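Local atomic coordinates of protein ACDH-11, isoform b (Caenorhabditis elegans, PDB entry 4Y9J), a protein that belongs to the acyl-CoA dehydrogenase family of flavoproteins and binds flavin-adenine dinucleotide. Residues Ser491-Leu502 with Thr530-Ile541. Residues are numbered along the deposited sequence; the frame is centred on the assembly and turned at random.
Sequences SKEAVESALKQL and TIARIYSGALLI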
ATOM      1  N   SER B 491     -19.429 -36.558 -38.857  1.00 62.93           N
ATOM      2  CA  SER B 491     -19.122 -36.382 -37.457  1.00 60.17           C
ATOM      3  C   SER B 491     -19.304 -37.663 -36.665  1.00 60.92           C
ATOM      4  O   SER B 491     -18.417 -38.048 -35.890  1.00 58.45           O
ATOM      5  CB  SER B 491     -19.976 -35.258 -36.857  1.00 59.89           C
ATOM      6  OG  SER B 491     -19.763 -34.020 -37.540  1.00 59.46           O
ATOM      7  N   LYS B 492     -20.462 -38.326 -36.868  1.00 63.43           N
ATOM      8  CA  LYS B 492     -20.695 -39.649 -36.314  1.00 66.07           C
ATOM      9  C   LYS B 492     -19.604 -40.654 -36.656  1.00 64.04           C
ATOM     10  O   LYS B 492     -19.158 -41.387 -35.757  1.00 66.62           O
ATOM     11  CB  LYS B 492     -22.084 -40.190 -36.731  1.00 72.53           C
ATOM     12  CG  LYS B 492     -22.297 -41.665 -36.359  1.00 79.11           C
ATOM     13  CD  LYS B 492     -23.579 -42.288 -36.887  1.00 84.98           C
ATOM     14  CE  LYS B 492     -23.924 -43.523 -36.064  1.00 87.54           C
ATOM     15  NZ  LYS B 492     -24.406 -44.647 -36.894  1.00 93.40           N
ATOM     16  N   GLU B 493     -19.165 -40.703 -37.925  1.00 64.05           N
ATOM     17  CA  GLU B 493     -18.163 -41.711 -38.287  1.00 66.14           C
ATOM     18  C   GLU B 493     -16.821 -41.377 -37.635  1.00 62.36           C
ATOM     19  O   GLU B 493     -16.051 -42.270 -37.292  1.00 62.10           O
ATOM     20  CB  GLU B 493     -17.989 -41.832 -39.802  1.00 69.98           C
ATOM     21  CG  GLU B 493     -19.244 -42.378 -40.460  1.00 75.59           C
ATOM     22  CD  GLU B 493     -19.298 -42.200 -41.965  1.00 79.61           C
ATOM     23  OE1 GLU B 493     -18.401 -41.584 -42.551  1.00 82.20           O
ATOM     24  OE2 GLU B 493     -20.252 -42.688 -42.574  1.00 82.35           O
ATOM     25  N   ALA B 494     -16.549 -40.096 -37.442  1.00 61.44           N
ATOM     26  CA  ALA B 494     -15.316 -39.672 -36.717  1.00 57.93           C
ATOM     27  C   ALA B 494     -15.304 -40.142 -35.233  1.00 57.15           C
ATOM     28  O   ALA B 494     -14.323 -40.722 -34.731  1.00 55.24           O
ATOM     29  CB  ALA B 494     -15.166 -38.183 -36.821  1.00 55.58           C
ATOM     30  N   VAL B 495     -16.423 -39.951 -34.557  1.00 58.02           N
ATOM     31  CA  VAL B 495     -16.551 -40.365 -33.176  1.00 56.17           C
ATOM     32  C   VAL B 495     -16.454 -41.912 -33.052  1.00 58.92           C
ATOM     33  O   VAL B 495     -15.717 -42.446 -32.213  1.00 57.90           O
ATOM     34  CB  VAL B 495     -17.882 -39.845 -32.613  1.00 55.05           C
ATOM     35  CG1 VAL B 495     -18.105 -40.419 -31.232  1.00 56.12           C
ATOM     36  CG2 VAL B 495     -17.906 -38.340 -32.540  1.00 53.69           C
ATOM     37  N   GLU B 496     -17.175 -42.640 -33.907  1.00 64.29           N
ATOM     38  CA  GLU B 496     -17.093 -44.131 -33.893  1.00 66.58           C
ATOM     39  C   GLU B 496     -15.696 -44.701 -34.076  1.00 66.50           C
ATOM     40  O   GLU B 496     -15.282 -45.705 -33.432  1.00 70.72           O
ATOM     41  CB  GLU B 496     -18.034 -44.757 -34.911  1.00 71.36           C
ATOM     42  CG  GLU B 496     -19.456 -44.739 -34.391  1.00 73.64           C
ATOM     43  CD  GLU B 496     -20.466 -45.122 -35.424  1.00 79.13           C
ATOM     44  OE1 GLU B 496     -20.107 -45.213 -36.639  1.00 81.18           O
ATOM     45  OE2 GLU B 496     -21.612 -45.368 -35.003  1.00 80.96           O
ATOM     46  N   SER B 497     -15.003 -44.060 -34.995  1.00 63.66           N
ATOM     47  CA  SER B 497     -13.610 -44.423 -35.322  1.00 66.05           C
ATOM     48  C   SER B 497     -12.671 -44.176 -34.138  1.00 60.97           C
ATOM     49  O   SER B 497     -11.832 -45.021 -33.804  1.00 59.87           O
ATOM     50  CB  SER B 497     -13.116 -43.591 -36.490  1.00 66.59           C
ATOM     51  OG  SER B 497     -11.843 -44.044 -36.870  1.00 68.01           O
ATOM     52  N   ALA B 498     -12.850 -43.031 -33.502  1.00 57.76           N
ATOM     53  CA  ALA B 498     -12.017 -42.677 -32.359  1.00 55.50           C
ATOM     54  C   ALA B 498     -12.334 -43.589 -31.187  1.00 57.10           C
ATOM     55  O   ALA B 498     -11.437 -44.048 -30.489  1.00 56.50           O
ATOM     56  CB  ALA B 498     -12.205 -41.222 -31.987  1.00 54.67           C
ATOM     57  N   LEU B 499     -13.612 -43.917 -31.014  1.00 57.63           N
ATOM     58  CA  LEU B 499     -13.984 -44.798 -29.936  1.00 59.23           C
ATOM     59  C   LEU B 499     -13.390 -46.174 -30.210  1.00 60.11           C
ATOM     60  O   LEU B 499     -12.842 -46.797 -29.323  1.00 59.75           O
ATOM     61  CB  LEU B 499     -15.499 -44.900 -29.822  1.00 61.86           C
ATOM     62  CG  LEU B 499     -15.948 -45.912 -28.761  1.00 63.85           C
ATOM     63  CD1 LEU B 499     -15.485 -45.600 -27.350  1.00 62.27           C
ATOM     64  CD2 LEU B 499     -17.449 -45.975 -28.790  1.00 66.69           C
ATOM     65  N   LYS B 500     -13.456 -46.628 -31.447  1.00 63.93           N
ATOM     66  CA  LYS B 500     -12.998 -48.013 -31.766  1.00 66.05           C
ATOM     67  C   LYS B 500     -11.487 -48.134 -31.552  1.00 63.78           C
ATOM     68  O   LYS B 500     -10.981 -49.067 -30.924  1.00 61.67           O
ATOM     69  CB  LYS B 500     -13.351 -48.392 -33.160  1.00 68.79           C
ATOM     70  CG  LYS B 500     -13.104 -49.838 -33.292  1.00 72.77           C
ATOM     71  CD  LYS B 500     -13.171 -50.238 -34.733  1.00 78.69           C
ATOM     72  CE  LYS B 500     -12.971 -51.729 -34.800  1.00 82.74           C
ATOM     73  NZ  LYS B 500     -14.197 -52.401 -35.306  1.00 88.06           N
ATOM     74  N   GLN B 501     -10.792 -47.088 -31.975  1.00 62.21           N
ATOM     75  CA  GLN B 501      -9.345 -47.019 -31.762  1.00 63.93           C
ATOM     76  C   GLN B 501      -8.913 -46.953 -30.289  1.00 59.63           C
ATOM     77  O   GLN B 501      -8.008 -47.659 -29.916  1.00 58.53           O
ATOM     78  CB  GLN B 501      -8.751 -45.859 -32.561  1.00 65.81           C
ATOM     79  CG  GLN B 501      -7.231 -45.690 -32.395  1.00 68.06           C
ATOM     80  CD  GLN B 501      -6.382 -46.841 -32.928  1.00 71.15           C
ATOM     81  OE1 GLN B 501      -5.202 -46.651 -33.176  1.00 72.98           O
ATOM     82  NE2 GLN B 501      -6.954 -48.015 -33.066  1.00 72.91           N
ATOM     83  N   LEU B 502      -9.599 -46.165 -29.457  1.00 57.31           N
ATOM     84  CA  LEU B 502      -9.341 -46.159 -28.022  1.00 58.30           C
ATOM     85  C   LEU B 502      -9.539 -47.534 -27.360  1.00 61.87           C
ATOM     86  O   LEU B 502      -8.740 -47.994 -26.546  1.00 62.52           O
ATOM     87  CB  LEU B 502     -10.285 -45.155 -27.353  1.00 58.16           C
ATOM     88  CG  LEU B 502     -10.329 -45.125 -25.836  1.00 59.72           C
ATOM     89  CD1 LEU B 502      -8.989 -44.630 -25.269  1.00 59.70           C
ATOM     90  CD2 LEU B 502     -11.420 -44.173 -25.379  1.00 59.32           C
ATOM     91  N   THR B 530      -8.974 -37.943 -24.803  1.00 40.29           N
ATOM     92  CA  THR B 530      -9.703 -38.652 -25.854  1.00 42.93           C
ATOM     93  C   THR B 530     -11.124 -38.931 -25.414  1.00 44.13           C
ATOM     94  O   THR B 530     -12.044 -38.767 -26.181  1.00 44.78           O
ATOM     95  CB  THR B 530      -8.996 -39.938 -26.241  1.00 43.62           C
ATOM     96  OG1 THR B 530      -7.674 -39.614 -26.677  1.00 44.07           O
ATOM     97  CG2 THR B 530      -9.762 -40.648 -27.338  1.00 46.23           C
ATOM     98  N   ILE B 531     -11.277 -39.342 -24.160  1.00 44.55           N
ATOM     99  CA  ILE B 531     -12.600 -39.544 -23.579  1.00 45.41           C
ATOM    100  C   ILE B 531     -13.410 -38.225 -23.648  1.00 44.21           C
ATOM    101  O   ILE B 531     -14.597 -38.195 -24.169  1.00 44.86           O
ATOM    102  CB  ILE B 531     -12.503 -40.114 -22.158  1.00 44.13           C
ATOM    103  CG1 ILE B 531     -11.953 -41.525 -22.240  1.00 48.59           C
ATOM    104  CG2 ILE B 531     -13.901 -40.144 -21.484  1.00 46.20           C
ATOM    105  CD1 ILE B 531     -11.581 -42.177 -20.929  1.00 50.27           C
ATOM    106  N   ALA B 532     -12.784 -37.152 -23.201  1.00 39.84           N
ATOM    107  CA  ALA B 532     -13.462 -35.876 -23.171  1.00 38.69           C
ATOM    108  C   ALA B 532     -13.951 -35.523 -24.551  1.00 40.72           C
ATOM    109  O   ALA B 532     -15.072 -35.149 -24.720  1.00 41.93           O
ATOM    110  CB  ALA B 532     -12.545 -34.783 -22.645  1.00 38.05           C
ATOM    111  N   ARG B 533     -13.107 -35.677 -25.571  1.00 42.10           N
ATOM    112  CA  ARG B 533     -13.470 -35.234 -26.912  1.00 42.08           C
ATOM    113  C   ARG B 533     -14.519 -36.131 -27.567  1.00 44.62           C
ATOM    114  O   ARG B 533     -15.350 -35.643 -28.321  1.00 45.36           O
ATOM    115  CB  ARG B 533     -12.238 -35.160 -27.780  1.00 44.06           C
ATOM    116  CG  ARG B 533     -11.281 -34.080 -27.292  1.00 44.38           C
ATOM    117  CD  ARG B 533      -9.992 -33.941 -28.074  1.00 47.16           C
ATOM    118  NE  ARG B 533      -9.147 -35.151 -28.022  1.00 55.93           N
ATOM    119  CZ  ARG B 533      -7.831 -35.237 -27.742  1.00 57.42           C
ATOM    120  NH1 ARG B 533      -7.101 -34.105 -27.454  1.00 51.74           N
ATOM    121  NH2 ARG B 533      -7.256 -36.490 -27.782  1.00 52.75           N
ATOM    122  N   ILE B 534     -14.412 -37.439 -27.364  1.00 44.98           N
ATOM    123  CA  ILE B 534     -15.393 -38.388 -27.873  1.00 47.81           C
ATOM    124  C   ILE B 534     -16.761 -38.067 -27.277  1.00 46.57           C
ATOM    125  O   ILE B 534     -17.781 -38.015 -27.991  1.00 48.87           O
ATOM    126  CB  ILE B 534     -14.975 -39.861 -27.577  1.00 49.02           C
ATOM    127  CG1 ILE B 534     -13.781 -40.219 -28.496  1.00 51.59           C
ATOM    128  CG2 ILE B 534     -16.147 -40.851 -27.814  1.00 51.04           C
ATOM    129  CD1 ILE B 534     -13.127 -41.548 -28.201  1.00 53.69           C
ATOM    130  N   TYR B 535     -16.777 -37.924 -25.966  1.00 43.16           N
ATOM    131  CA  TYR B 535     -18.030 -37.715 -25.241  1.00 45.04           C
ATOM    132  C   TYR B 535     -18.625 -36.377 -25.681  1.00 44.70           C
ATOM    133  O   TYR B 535     -19.832 -36.296 -25.995  1.00 47.67           O
ATOM    134  CB  TYR B 535     -17.751 -37.760 -23.728  1.00 44.49           C
ATOM    135  CG  TYR B 535     -18.884 -38.234 -22.853  1.00 44.82           C
ATOM    136  CD1 TYR B 535     -20.217 -38.070 -23.221  1.00 47.69           C
ATOM    137  CD2 TYR B 535     -18.604 -38.792 -21.588  1.00 45.05           C
ATOM    138  CE1 TYR B 535     -21.262 -38.537 -22.376  1.00 50.15           C
ATOM    139  CE2 TYR B 535     -19.617 -39.238 -20.738  1.00 46.66           C
ATOM    140  CZ  TYR B 535     -20.924 -39.064 -21.095  1.00 48.58           C
ATOM    141  OH  TYR B 535     -21.879 -39.467 -20.217  1.00 51.99           O
ATOM    142  N   SER B 536     -17.781 -35.349 -25.773  1.00 43.11           N
ATOM    143  CA  SER B 536     -18.240 -33.986 -26.098  1.00 43.29           C
ATOM    144  C   SER B 536     -18.770 -33.958 -27.550  1.00 44.95           C
ATOM    145  O   SER B 536     -19.826 -33.351 -27.858  1.00 45.68           O
ATOM    146  CB  SER B 536     -17.139 -32.938 -25.896  1.00 42.50           C
ATOM    147  OG  SER B 536     -16.785 -32.803 -24.528  1.00 42.27           O
ATOM    148  N   GLY B 537     -18.068 -34.638 -28.451  1.00 45.32           N
ATOM    149  CA  GLY B 537     -18.504 -34.670 -29.823  1.00 47.40           C
ATOM    150  C   GLY B 537     -19.866 -35.297 -30.008  1.00 49.02           C
ATOM    151  O   GLY B 537     -20.726 -34.833 -30.804  1.00 51.88           O
ATOM    152  N   ALA B 538     -20.028 -36.440 -29.364  1.00 50.90           N
ATOM    153  CA  ALA B 538     -21.310 -37.172 -29.452  1.00 52.93           C
ATOM    154  C   ALA B 538     -22.486 -36.332 -28.904  1.00 53.23           C
ATOM    155  O   ALA B 538     -23.604 -36.362 -29.451  1.00 54.68           O
ATOM    156  CB  ALA B 538     -21.197 -38.441 -28.639  1.00 53.78           C
ATOM    157  N   LEU B 539     -22.204 -35.583 -27.844  1.00 51.83           N
ATOM    158  CA  LEU B 539     -23.171 -34.660 -27.241  1.00 51.21           C
ATOM    159  C   LEU B 539     -23.508 -33.544 -28.198  1.00 51.65           C
ATOM    160  O   LEU B 539     -24.667 -33.250 -28.406  1.00 53.42           O
ATOM    161  CB  LEU B 539     -22.660 -34.109 -25.929  1.00 50.69           C
ATOM    162  CG  LEU B 539     -22.753 -35.073 -24.755  1.00 50.57           C
ATOM    163  CD1 LEU B 539     -21.807 -34.622 -23.703  1.00 48.38           C
ATOM    164  CD2 LEU B 539     -24.177 -35.166 -24.210  1.00 53.31           C
ATOM    165  N   LEU B 540     -22.500 -32.996 -28.870  1.00 48.47           N
ATOM    166  CA  LEU B 540     -22.725 -31.949 -29.856  1.00 50.20           C
ATOM    167  C   LEU B 540     -23.574 -32.436 -31.019  1.00 53.47           C
ATOM    168  O   LEU B 540     -24.389 -31.701 -31.551  1.00 56.37           O
ATOM    169  CB  LEU B 540     -21.361 -31.409 -30.376  1.00 49.92           C
ATOM    170  CG  LEU B 540     -20.649 -30.432 -29.442  1.00 48.92           C
ATOM    171  CD1 LEU B 540     -19.256 -30.163 -29.934  1.00 45.95           C
ATOM    172  CD2 LEU B 540     -21.416 -29.128 -29.324  1.00 50.06           C
ATOM    173  N   ILE B 541     -23.406 -33.699 -31.380  1.00 54.74           N
ATOM    174  CA  ILE B 541     -24.088 -34.273 -32.515  1.00 58.58           C
ATOM    175  C   ILE B 541     -25.550 -34.454 -32.148  1.00 60.84           C
ATOM    176  O   ILE B 541     -26.414 -34.154 -32.968  1.00 63.93           O
ATOM    177  CB  ILE B 541     -23.490 -35.627 -32.954  1.00 57.32           C
ATOM    178  CG1 ILE B 541     -22.194 -35.407 -33.713  1.00 56.88           C
ATOM    179  CG2 ILE B 541     -24.416 -36.376 -33.909  1.00 61.19           C
ATOM    180  CD1 ILE B 541     -21.294 -36.625 -33.721  1.00 56.81           C
TER
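Ile-534 sets itself as a knob into the hole formed by Val-495, Ala-498, Leu-499 and Leu-502, a single knob-into-hole at the middle of two roughly antiparallel helices. Its CD1 reaches the facing backbone, 3.7 Å from Leu-499 N, while CG2 meets Val-495 CG1 at 4.0 Å. With chi1 at -72°, CG1 is anti to the carbonyl carbon and CG2 anti to the backbone N; the extended chi2 (172°) then carries CD1 into the hole. The other valine methyl, CG2, meets Ile-541 CD1 tip to tip at 4.0 Å, and that same CD1 packs on Ser-491 CB at 3.7 Å. Toward the far end, Leu-502 CD2 lies 4.1 Å from Ile-531 CG1, the two side chains crossing at about a right angle. At Gly-537 the backbone itself faces Val-495. The N-to-C directions of the short segments make an angle of 153°, their axes coming within 9.8 Å. Side-chain contacts are apolar; the hydroxyl of Ser-491 instead bonds to Lys-487 O in its own helix. This largely buried interface joins helices 486-512 and 524-545 of the acyl-CoA dehydrogenase 11 C-terminal domain-like region; helix 466-478 adds Phe-470 against Ile-534, and helix 389-419 packs on Ala-532 and Tyr-535.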